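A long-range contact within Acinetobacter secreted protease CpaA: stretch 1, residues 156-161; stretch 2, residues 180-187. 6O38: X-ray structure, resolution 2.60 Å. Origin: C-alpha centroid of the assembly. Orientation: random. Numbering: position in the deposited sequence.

Stretch 1, residues 156-161: KTNLLF
Stretch 2 (180-187) ALGKWVPE

How do the two backbones meet? Stretch 1 has no regular helix or strand; it runs through a type I turn from Lys 156 to Leu 159, closed by Leu 159 N donating to Lys 156 O at 3.3 Å. Thr 157 (phi/psi -59/-50) and Asn 158 (-99/19) form the turn's middle, and Leu 159 then extends to -94/149. In stretch 2, Gly 182 at 56/37, a positive phi that favours glycine, leads into the strand that runs from Lys 183 (-140/145) through Trp 184 (-80/124), Val 185 (-108/128) and Pro 186 (-68/128) to Glu 187. The two backbones run the same way in a single parallel beta bridge, Leu 159 with Trp 184, their CA atoms 4.8 Å apart; the CA atoms of Asn 158 and Lys 183 lie 5.0 Å apart.

Which backbone groups are satisfied across the bridge? Both backbone polar groups of Trp 184, N and O, are used. Trp 184 N donates to Asn 158 O at 2.8 Å with an N-H...O angle of 166°, nearly straight, while Leu 160 N donates to Trp 184 O at 3.0 Å and 150°. The two bonds thus flank Leu 159 along stretch 1. Asn 158 O also receives a CA-H...O contact from Lys 183 CA at 3.3 Å, which supplements the stronger amide bond.

What does the amine of Lys 183 do? Its side chain, with chi1 to chi3 at m, m, t and chi4 at 104°, brings the charged amine to carbonyl oxygens of the turn and its exit. Lys 183 NZ donates to Leu 159 O at 3.3 Å and, in a weak bond, to Thr 157 O at 3.5 Å. No carboxylate of either stretch takes part, so here the charge meets backbone dipoles.

Where do the side chains of Asn 158 and Leu 159 meet Trp 184? Asn 158 (chi1 p, chi2 3°) sets ND2 at the edge of the indole, near its plane, 3.6 Å from Trp 184 CD1. That is packing; ND2 and Trp 184 NE1 both find hydrogen bonds elsewhere in the structure. The Trp 184 side chain has chi1 m and chi2 91°. Leu 159 (m, t) has its CB directed away from stretch 2, yet its end returns, with CD2 3.8 Å from Trp 184 CB.

What does Leu 160 contribute? Leu 160 (phi/psi -58/-44, rotamer t, p) makes apolar contacts with three residues: Leu 160 CD1 lies 4.0 Å from Leu 181 CD1 (Leu 181 is m, t), Leu 160 CD2 4.1 Å from Val 185 CG1 (chi1 t), and Leu 160 CB 4.4 Å from Pro 186 CD. These apolar contacts lie beside the bonded backbones, and Leu 160 remains partly exposed.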

# COMPACT_ATOMS: atom_id res chain seq x y z
N LYS A 156 1.14 -28.20 6.53
CA LYS A 156 1.08 -26.82 6.98
C LYS A 156 2.22 -26.44 7.92
O LYS A 156 2.27 -25.30 8.38
CB LYS A 156 -0.26 -26.57 7.68
CG LYS A 156 -1.46 -27.03 6.87
CD LYS A 156 -2.76 -26.48 7.43
CE LYS A 156 -3.94 -27.35 7.05
NZ LYS A 156 -5.19 -26.92 7.74
N THR A 157 3.13 -27.38 8.23
CA THR A 157 4.17 -27.12 9.22
C THR A 157 5.03 -25.92 8.83
O THR A 157 5.24 -25.01 9.63
CB THR A 157 5.04 -28.37 9.41
OG1 THR A 157 4.23 -29.44 9.92
CG2 THR A 157 6.16 -28.08 10.39
N ASN A 158 5.53 -25.91 7.59
CA ASN A 158 6.43 -24.86 7.13
C ASN A 158 5.71 -23.78 6.33
O ASN A 158 6.36 -23.03 5.59
CB ASN A 158 7.57 -25.46 6.32
CG ASN A 158 7.09 -26.29 5.14
OD1 ASN A 158 5.89 -26.39 4.89
ND2 ASN A 158 8.02 -26.89 4.42
N LEU A 159 4.39 -23.69 6.45
CA LEU A 159 3.63 -22.62 5.83
C LEU A 159 3.45 -21.47 6.81
O LEU A 159 3.39 -21.67 8.03
CB LEU A 159 2.27 -23.13 5.34
CG LEU A 159 2.31 -24.34 4.41
CD1 LEU A 159 0.92 -24.70 3.92
CD2 LEU A 159 3.24 -24.08 3.23
N LEU A 160 3.37 -20.25 6.27
CA LEU A 160 3.24 -19.07 7.11
C LEU A 160 2.01 -19.15 8.00
O LEU A 160 2.07 -18.83 9.19
CB LEU A 160 3.20 -17.81 6.25
CG LEU A 160 3.06 -16.49 7.01
CD1 LEU A 160 4.32 -16.18 7.80
CD2 LEU A 160 2.75 -15.35 6.05
N PHE A 161 0.88 -19.58 7.44
CA PHE A 161 -0.35 -19.77 8.19
C PHE A 161 -0.99 -21.09 7.81
O PHE A 161 -0.92 -21.50 6.64
CB PHE A 161 -1.34 -18.62 7.94
CG PHE A 161 -0.93 -17.32 8.56
CD1 PHE A 161 -1.06 -17.11 9.92
CD2 PHE A 161 -0.42 -16.29 7.77
CE1 PHE A 161 -0.69 -15.91 10.49
CE2 PHE A 161 -0.04 -15.09 8.34
CZ PHE A 161 -0.18 -14.90 9.70
N ALA A 180 14.33 -15.74 6.02
CA ALA A 180 14.23 -14.94 7.24
C ALA A 180 13.10 -15.44 8.14
O ALA A 180 13.16 -15.25 9.36
CB ALA A 180 14.02 -13.47 6.89
N LEU A 181 12.08 -16.06 7.56
CA LEU A 181 10.98 -16.64 8.32
C LEU A 181 11.04 -18.16 8.40
O LEU A 181 10.36 -18.74 9.25
CB LEU A 181 9.63 -16.24 7.72
CG LEU A 181 9.23 -14.77 7.76
CD1 LEU A 181 7.93 -14.56 7.00
CD2 LEU A 181 9.09 -14.30 9.20
N GLY A 182 11.84 -18.81 7.56
CA GLY A 182 11.80 -20.26 7.44
C GLY A 182 10.42 -20.78 7.10
O GLY A 182 10.02 -21.84 7.59
N LYS A 183 9.67 -20.04 6.27
CA LYS A 183 8.29 -20.37 5.96
C LYS A 183 8.02 -20.13 4.49
O LYS A 183 8.57 -19.20 3.89
CB LYS A 183 7.32 -19.53 6.80
CG LYS A 183 7.32 -19.86 8.29
CD LYS A 183 6.90 -21.29 8.53
CE LYS A 183 6.88 -21.61 10.02
NZ LYS A 183 5.48 -21.66 10.54
N TRP A 184 7.17 -20.98 3.91
CA TRP A 184 6.62 -20.72 2.58
C TRP A 184 5.48 -19.73 2.71
O TRP A 184 4.53 -19.97 3.47
CB TRP A 184 6.15 -22.02 1.94
CG TRP A 184 7.26 -22.95 1.57
CD1 TRP A 184 7.78 -23.95 2.34
CD2 TRP A 184 7.97 -22.98 0.33
NE1 TRP A 184 8.79 -24.59 1.65
CE2 TRP A 184 8.92 -24.02 0.42
CE3 TRP A 184 7.91 -22.23 -0.85
CZ2 TRP A 184 9.80 -24.33 -0.62
CZ3 TRP A 184 8.78 -22.54 -1.89
CH2 TRP A 184 9.71 -23.58 -1.76
N VAL A 185 5.57 -18.62 1.99
CA VAL A 185 4.61 -17.52 2.09
C VAL A 185 3.76 -17.51 0.83
O VAL A 185 4.32 -17.52 -0.27
CB VAL A 185 5.32 -16.17 2.29
CG1 VAL A 185 4.31 -15.03 2.24
CG2 VAL A 185 6.08 -16.16 3.60
N PRO A 186 2.43 -17.49 0.94
CA PRO A 186 1.59 -17.44 -0.26
C PRO A 186 1.73 -16.11 -0.98
O PRO A 186 1.59 -15.04 -0.37
CB PRO A 186 0.17 -17.65 0.28
CG PRO A 186 0.33 -18.11 1.70
CD PRO A 186 1.64 -17.57 2.18
N GLU A 187 2.01 -16.17 -2.28
CA GLU A 187 2.12 -14.98 -3.12
C GLU A 187 0.96 -14.81 -4.08
O GLU A 187 0.63 -13.68 -4.44
CB GLU A 187 3.43 -15.00 -3.91
CG GLU A 187 4.69 -14.85 -3.07
CD GLU A 187 4.83 -13.47 -2.46
OE1 GLU A 187 5.73 -13.29 -1.60
OE2 GLU A 187 4.06 -12.56 -2.83